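Local coordinates for Syntaxin1 (PDB 2XHE), which probably acts as a SNAP receptor in membrane fusion, binding other SNARE proteins, as syntaxins generally do, at residues F46-R49 with V50-R54; R85-E88 with K89-T93. All coordinates share one frame; numbering follows the deposited sequence.

In the fold
Two contacts, each within one helix, are a worked example of how adjoining turns set side chains against neighbouring helices. Contact 1 comes first along the chain, in the opening turns of helix 44-72, and contact 2 follows early in helix 80-116. Each is a local contact between adjoining turns, so neither closes a loop; they stand in series, without nesting or crossing, their centres about 29 Å apart. The two helices run antiparallel: contact 1 faces K103 to I111 of the second helix, while contact 2 faces V67 to H71 at the end of the first. Contact 1 also reaches helix 131-171, so that it joins three helices of the syntaxin N-terminal bundle.

Contact 1 (F46-R49 with V50-R54); sequences FFNR and VKRIR
R49 and R52 lie side by side and point the same way from adjoining turns of helix 44-72, yet their flat ends are set nearly perpendicular, with guanidinium planes 87° apart. R52 brings its edge to a face of R49: NH1 sits 3.6 Å above the R49 guanidinium plane, displaced toward the rim, and is 3.9 Å from R49 NH2. A bend at chi3 of R49 (79°) turns its guanidinium group beside that of R52. The pair is gathered round one anion, D107 of helix 80-116, with R49 NH2 in a salt bridge to OD1 and R52 NE in another to OD2. An alanine in place of R49 would remove one of these two bridges, and D107 OD1 would probably be left without this charged mate.

Farther round the helix the contact is apolar. Although CB of F46 points away from the following turn, CG stands anti to the backbone nitrogen (chi1 169°), and this torsion brings the ring back toward V50, whose CG1 lies at a slant to it, 4.0 Å from F46 CZ. Both side chains pack on I111, and they also meet helix 131-171, V50 through L143. F47 is directed elsewhere, its ring meeting an aromatic side chain of a different protein's chain.

Backbone bonds join the turns beneath these groups, among them R52 N to N48 O at 2.8 Å and I53 N to R49 O at 2.7 Å. The chemistry thus divides the helix surface: a hydrophobic strip enters the helical bundle, while two arginines share a carboxylate on the neighbouring helix, which probably offsets their like charge.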
ATOM      1  N   PHE B  46      25.658 -11.388 -17.416  1.00 97.68           N
ATOM      2  CA  PHE B  46      24.860 -10.853 -16.312  1.00 94.52           C
ATOM      3  C   PHE B  46      23.640 -11.721 -15.956  1.00 88.89           C
ATOM      4  O   PHE B  46      23.485 -12.145 -14.803  1.00 83.84           O
ATOM      5  CB  PHE B  46      24.435  -9.409 -16.591  1.00 96.10           C
ATOM      6  CG  PHE B  46      23.397  -8.889 -15.636  1.00 94.42           C
ATOM      7  CD1 PHE B  46      23.761  -8.401 -14.393  1.00 95.56           C
ATOM      8  CD2 PHE B  46      22.055  -8.897 -15.979  1.00 91.77           C
ATOM      9  CE1 PHE B  46      22.808  -7.927 -13.510  1.00 92.00           C
ATOM     10  CE2 PHE B  46      21.100  -8.427 -15.103  1.00 91.35           C
ATOM     11  CZ  PHE B  46      21.477  -7.941 -13.867  1.00 92.59           C
ATOM     12  N   PHE B  47      22.776 -11.992 -16.929  1.00 81.56           N
ATOM     13  CA  PHE B  47      21.592 -12.807 -16.646  1.00 88.33           C
ATOM     14  C   PHE B  47      21.968 -14.200 -16.145  1.00 88.92           C
ATOM     15  O   PHE B  47      21.170 -14.881 -15.483  1.00 86.86           O
ATOM     16  CB  PHE B  47      20.659 -12.870 -17.849  1.00 78.78           C
ATOM     17  CG  PHE B  47      19.926 -11.595 -18.091  1.00 81.99           C
ATOM     18  CD1 PHE B  47      18.713 -11.351 -17.461  1.00 81.23           C
ATOM     19  CD2 PHE B  47      20.458 -10.619 -18.920  1.00 80.03           C
ATOM     20  CE1 PHE B  47      18.033 -10.172 -17.672  1.00 77.71           C
ATOM     21  CE2 PHE B  47      19.784  -9.439 -19.137  1.00 79.32           C
ATOM     22  CZ  PHE B  47      18.565  -9.216 -18.511  1.00 82.25           C
ATOM     23  N   ASN B  48      23.196 -14.597 -16.470  1.00 74.59           N
ATOM     24  CA  ASN B  48      23.829 -15.788 -15.938  1.00 66.35           C
ATOM     25  C   ASN B  48      24.018 -15.719 -14.423  1.00 79.02           C
ATOM     26  O   ASN B  48      23.634 -16.640 -13.693  1.00 75.71           O
ATOM     27  CB  ASN B  48      25.194 -15.921 -16.584  1.00 85.13           C
ATOM     28  CG  ASN B  48      25.370 -17.217 -17.314  1.00 99.60           C
ATOM     29  OD1 ASN B  48      24.504 -17.635 -18.089  1.00100.98           O
ATOM     30  ND2 ASN B  48      26.510 -17.862 -17.087  1.00101.32           N
ATOM     31  N   ARG B  49      24.629 -14.630 -13.951  1.00 82.86           N
ATOM     32  CA  ARG B  49      24.879 -14.475 -12.526  1.00 87.08           C
ATOM     33  C   ARG B  49      23.571 -14.467 -11.746  1.00 94.90           C
ATOM     34  O   ARG B  49      23.475 -15.081 -10.680  1.00 99.26           O
ATOM     35  CB  ARG B  49      25.644 -13.187 -12.202  1.00 93.42           C
ATOM     36  CG  ARG B  49      26.637 -12.707 -13.236  1.00 96.19           C
ATOM     37  CD  ARG B  49      27.597 -11.721 -12.587  1.00 92.10           C
ATOM     38  NE  ARG B  49      28.612 -12.437 -11.829  1.00 94.40           N
ATOM     39  CZ  ARG B  49      29.806 -12.743 -12.325  1.00106.31           C
ATOM     40  NH1 ARG B  49      30.113 -12.354 -13.558  1.00104.43           N
ATOM     41  NH2 ARG B  49      30.696 -13.418 -11.596  1.00106.04           N
ATOM     42  N   VAL B  50      22.559 -13.764 -12.246  1.00 83.73           N
ATOM     43  CA  VAL B  50      21.340 -13.682 -11.453  1.00 85.25           C
ATOM     44  C   VAL B  50      20.548 -14.995 -11.456  1.00 76.61           C
ATOM     45  O   VAL B  50      19.972 -15.374 -10.430  1.00 66.11           O
ATOM     46  CB  VAL B  50      20.493 -12.385 -11.696  1.00102.94           C
ATOM     47  CG1 VAL B  50      21.343 -11.146 -11.419  1.00 96.09           C
ATOM     48  CG2 VAL B  50      19.915 -12.322 -13.079  1.00 45.47           C
ATOM     49  N   LYS B  51      20.558 -15.708 -12.583  1.00 78.43           N
ATOM     50  CA  LYS B  51      20.100 -17.099 -12.591  1.00 73.42           C
ATOM     51  C   LYS B  51      20.872 -17.884 -11.524  1.00 80.48           C
ATOM     52  O   LYS B  51      20.268 -18.534 -10.667  1.00 78.12           O
ATOM     53  CB  LYS B  51      20.307 -17.749 -13.957  1.00 65.07           C
ATOM     54  CG  LYS B  51      19.049 -18.375 -14.553  1.00 71.97           C
ATOM     55  CD  LYS B  51      18.397 -19.345 -13.592  1.00 80.07           C
ATOM     56  CE  LYS B  51      17.010 -19.725 -14.081  1.00 90.52           C
ATOM     57  NZ  LYS B  51      16.548 -21.013 -13.482  1.00102.35           N
ATOM     58  N   ARG B  52      22.205 -17.809 -11.575  1.00 75.03           N
ATOM     59  CA  ARG B  52      23.053 -18.459 -10.579  1.00 68.20           C
ATOM     60  C   ARG B  52      22.637 -18.098  -9.154  1.00 75.77           C
ATOM     61  O   ARG B  52      22.463 -19.000  -8.325  1.00 71.08           O
ATOM     62  CB  ARG B  52      24.536 -18.120 -10.794  1.00 83.05           C
ATOM     63  CG  ARG B  52      25.485 -19.326 -10.694  1.00 91.98           C
ATOM     64  CD  ARG B  52      26.863 -18.977 -10.129  1.00 91.48           C
ATOM     65  NE  ARG B  52      27.424 -17.728 -10.642  1.00 94.68           N
ATOM     66  CZ  ARG B  52      27.691 -17.486 -11.923  1.00105.05           C
ATOM     67  NH1 ARG B  52      28.206 -16.315 -12.282  1.00102.30           N
ATOM     68  NH2 ARG B  52      27.435 -18.408 -12.848  1.00105.91           N
ATOM     69  N   ILE B  53      22.491 -16.789  -8.879  1.00 65.72           N
ATOM     70  CA  ILE B  53      22.104 -16.298  -7.551  1.00 66.81           C
ATOM     71  C   ILE B  53      20.717 -16.815  -7.155  1.00 73.21           C
ATOM     72  O   ILE B  53      20.551 -17.387  -6.072  1.00 72.07           O
ATOM     73  CB  ILE B  53      22.158 -14.731  -7.444  1.00 76.51           C
ATOM     74  CG1 ILE B  53      23.563 -14.207  -7.739  1.00 76.11           C
ATOM     75  CG2 ILE B  53      21.727 -14.236  -6.056  1.00 54.70           C
ATOM     76  CD1 ILE B  53      23.577 -12.790  -8.188  1.00 63.37           C
ATOM     77  N   ARG B  54      19.724 -16.632  -8.027  1.00 79.59           N
ATOM     78  CA  ARG B  54      18.395 -17.175  -7.739  1.00 78.19           C
ATOM     79  C   ARG B  54      18.514 -18.656  -7.388  1.00 85.50           C
ATOM     80  O   ARG B  54      18.040 -19.092  -6.337  1.00 89.96           O
ATOM     81  CB  ARG B  54      17.420 -16.997  -8.906  1.00 66.86           C
ATOM     82  CG  ARG B  54      17.152 -15.567  -9.302  1.00 61.67           C
ATOM     83  CD  ARG B  54      15.762 -15.401  -9.883  1.00 66.02           C
ATOM     84  NE  ARG B  54      15.253 -14.075  -9.568  1.00 81.40           N
ATOM     85  CZ  ARG B  54      15.762 -12.951 -10.061  1.00 89.77           C
ATOM     86  NH1 ARG B  54      16.779 -13.016 -10.918  1.00 84.49           N
ATOM     87  NH2 ARG B  54      15.257 -11.768  -9.699  1.00 85.74           N
TER

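Contact 2 (R85-E88 with K89-T93); sequences RLNE and KLQDT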
ATOM      1  N   ARG B  85      27.201 -39.957  12.763  1.00171.44           N
ATOM      2  CA  ARG B  85      26.528 -40.121  11.474  1.00170.58           C
ATOM      3  C   ARG B  85      25.828 -38.828  11.048  1.00164.09           C
ATOM      4  O   ARG B  85      25.734 -38.519   9.860  1.00163.05           O
ATOM      5  CB  ARG B  85      25.520 -41.278  11.531  1.00173.97           C
ATOM      6  CG  ARG B  85      26.137 -42.679  11.654  1.00179.38           C
ATOM      7  CD  ARG B  85      26.395 -43.321  10.285  1.00186.24           C
ATOM      8  NE  ARG B  85      26.999 -44.652  10.389  1.00190.50           N
ATOM      9  CZ  ARG B  85      27.381 -45.397   9.351  1.00189.15           C
ATOM     10  NH1 ARG B  85      27.226 -44.953   8.109  1.00185.70           N
ATOM     11  NH2 ARG B  85      27.922 -46.593   9.553  1.00188.29           N
ATOM     12  N   LEU B  86      25.339 -38.077  12.029  1.00160.53           N
ATOM     13  CA  LEU B  86      24.650 -36.818  11.767  1.00153.60           C
ATOM     14  C   LEU B  86      25.629 -35.657  11.611  1.00155.99           C
ATOM     15  O   LEU B  86      25.579 -34.936  10.616  1.00162.96           O
ATOM     16  CB  LEU B  86      23.632 -36.512  12.872  1.00140.00           C
ATOM     17  CG  LEU B  86      22.436 -37.464  12.970  1.00127.30           C
ATOM     18  CD1 LEU B  86      21.453 -36.973  14.026  1.00122.38           C
ATOM     19  CD2 LEU B  86      21.749 -37.630  11.616  1.00119.44           C
ATOM     20  N   ASN B  87      26.517 -35.479  12.586  1.00146.52           N
ATOM     21  CA  ASN B  87      27.526 -34.425  12.508  1.00139.49           C
ATOM     22  C   ASN B  87      28.325 -34.487  11.201  1.00141.67           C
ATOM     23  O   ASN B  87      29.050 -33.555  10.865  1.00143.19           O
ATOM     24  CB  ASN B  87      28.470 -34.485  13.711  1.00138.49           C
ATOM     25  CG  ASN B  87      29.012 -33.114  14.101  1.00142.59           C
ATOM     26  OD1 ASN B  87      28.457 -32.079  13.726  1.00140.95           O
ATOM     27  ND2 ASN B  87      30.096 -33.106  14.870  1.00143.07           N
ATOM     28  N   GLU B  88      28.181 -35.590  10.470  1.00144.20           N
ATOM     29  CA  GLU B  88      28.859 -35.779   9.189  1.00145.73           C
ATOM     30  C   GLU B  88      28.090 -35.072   8.076  1.00137.98           C
ATOM     31  O   GLU B  88      28.684 -34.512   7.150  1.00129.82           O
ATOM     32  CB  GLU B  88      28.983 -37.274   8.872  1.00153.79           C
ATOM     33  CG  GLU B  88      30.004 -37.626   7.793  1.00159.14           C
ATOM     34  CD  GLU B  88      31.414 -37.759   8.342  1.00169.69           C
ATOM     35  OE1 GLU B  88      31.652 -37.315   9.488  1.00175.71           O
ATOM     36  OE2 GLU B  88      32.283 -38.310   7.633  1.00171.02           O
ATOM     37  N   LYS B  89      26.762 -35.120   8.168  1.00139.20           N
ATOM     38  CA  LYS B  89      25.887 -34.405   7.243  1.00142.81           C
ATOM     39  C   LYS B  89      25.888 -32.908   7.560  1.00137.73           C
ATOM     40  O   LYS B  89      26.061 -32.077   6.668  1.00133.08           O
ATOM     41  CB  LYS B  89      24.449 -34.942   7.319  1.00147.41           C
ATOM     42  CG  LYS B  89      24.257 -36.396   6.899  1.00152.17           C
ATOM     43  CD  LYS B  89      22.773 -36.792   6.900  1.00153.40           C
ATOM     44  CE  LYS B  89      22.568 -38.221   6.391  1.00158.98           C
ATOM     45  NZ  LYS B  89      21.131 -38.622   6.293  1.00157.16           N
ATOM     46  N   LEU B  90      25.691 -32.578   8.835  1.00133.11           N
ATOM     47  CA  LEU B  90      25.650 -31.191   9.284  1.00127.87           C
ATOM     48  C   LEU B  90      26.792 -30.363   8.720  1.00133.07           C
ATOM     49  O   LEU B  90      26.561 -29.383   8.015  1.00142.08           O
ATOM     50  CB  LEU B  90      25.695 -31.104  10.810  1.00126.99           C
ATOM     51  CG  LEU B  90      24.410 -31.284  11.612  1.00127.96           C
ATOM     52  CD1 LEU B  90      24.725 -31.168  13.093  1.00126.66           C
ATOM     53  CD2 LEU B  90      23.370 -30.258  11.203  1.00130.47           C
ATOM     54  N   GLN B  91      28.025 -30.742   9.038  1.00127.73           N
ATOM     55  CA  GLN B  91      29.161 -29.929   8.630  1.00127.03           C
ATOM     56  C   GLN B  91      29.434 -30.108   7.151  1.00118.95           C
ATOM     57  O   GLN B  91      30.358 -29.509   6.604  1.00113.96           O
ATOM     58  CB  GLN B  91      30.403 -30.236   9.466  1.00135.85           C
ATOM     59  CG  GLN B  91      30.904 -31.656   9.369  1.00146.38           C
ATOM     60  CD  GLN B  91      31.841 -31.995  10.509  1.00152.41           C
ATOM     61  OE1 GLN B  91      31.827 -31.335  11.553  1.00146.49           O
ATOM     62  NE2 GLN B  91      32.664 -33.026  10.320  1.00154.45           N
ATOM     63  N   ASP B  92      28.613 -30.928   6.505  1.00121.71           N
ATOM     64  CA  ASP B  92      28.718 -31.131   5.068  1.00128.52           C
ATOM     65  C   ASP B  92      27.759 -30.191   4.349  1.00120.40           C
ATOM     66  O   ASP B  92      28.146 -29.481   3.421  1.00121.00           O
ATOM     67  CB  ASP B  92      28.439 -32.589   4.703  1.00140.27           C
ATOM     68  CG  ASP B  92      28.773 -32.902   3.259  1.00152.66           C
ATOM     69  OD1 ASP B  92      28.294 -32.172   2.362  1.00154.05           O
ATOM     70  OD2 ASP B  92      29.513 -33.882   3.021  1.00157.84           O
ATOM     71  N   THR B  93      26.506 -30.181   4.789  1.00119.92           N
ATOM     72  CA  THR B  93      25.536 -29.212   4.286  1.00118.69           C
ATOM     73  C   THR B  93      25.935 -27.794   4.698  1.00112.71           C
ATOM     74  O   THR B  93      25.847 -26.871   3.895  1.00124.20           O
ATOM     75  CB  THR B  93      24.105 -29.520   4.771  1.00116.80           C
ATOM     76  OG1 THR B  93      24.070 -29.490   6.200  1.00125.56           O
ATOM     77  CG2 THR B  93      23.660 -30.900   4.300  1.00115.43           C
TER
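N87 and Q91 meet one turn apart on helix 80-116, their side chains crossing obliquely and their amide planes 45° apart. The two groups touch without a hydrogen bond: Q91 OE1 stands 4.1 Å from N87 ND2 and as far from N87 OD1. Instead ND2 makes a weak hydrogen bond with D218 OD1, on helix 214-237. Q91 sets CG between its own backbone N and carbonyl carbon (chi1 61°) and runs extended from there, a course that carries the chain back past the carbonyl oxygen of N87, with Q91 CG 3.0 Å from N87 O.

L90 crosses N87 at about a right angle, and its CD1 reaches N87 OD1 at 3.9 Å. The other apolar side chain, L86, lies against the connection at E73 and S74, while L90 packs on L70 and H71. L90 therefore lies on the inner face of an antiparallel helical hairpin, and L86, also buried, lies where its two helices are joined; the pair of helices matches the first two of the three-helix N-terminal domain known from syntaxins.

K89 is extended all the way to NZ, its side chain touching L70 of helix 44-72. E88, by contrast, bends at chi2 (85°), and its OE1 is 4.5 Å from Q91 NE2, with no bond between them.

The backbone is less regular than in an ideal alpha helix. L90 N bonds to L86 O at 3.0 Å, whereas K89 N makes a weak bond to the same oxygen, and the helix is kinked here. One turn later K89 O receives both D92 N and T93 N, and the hydroxyl of T93 donates through OG1 to L90 O at 3.1 Å.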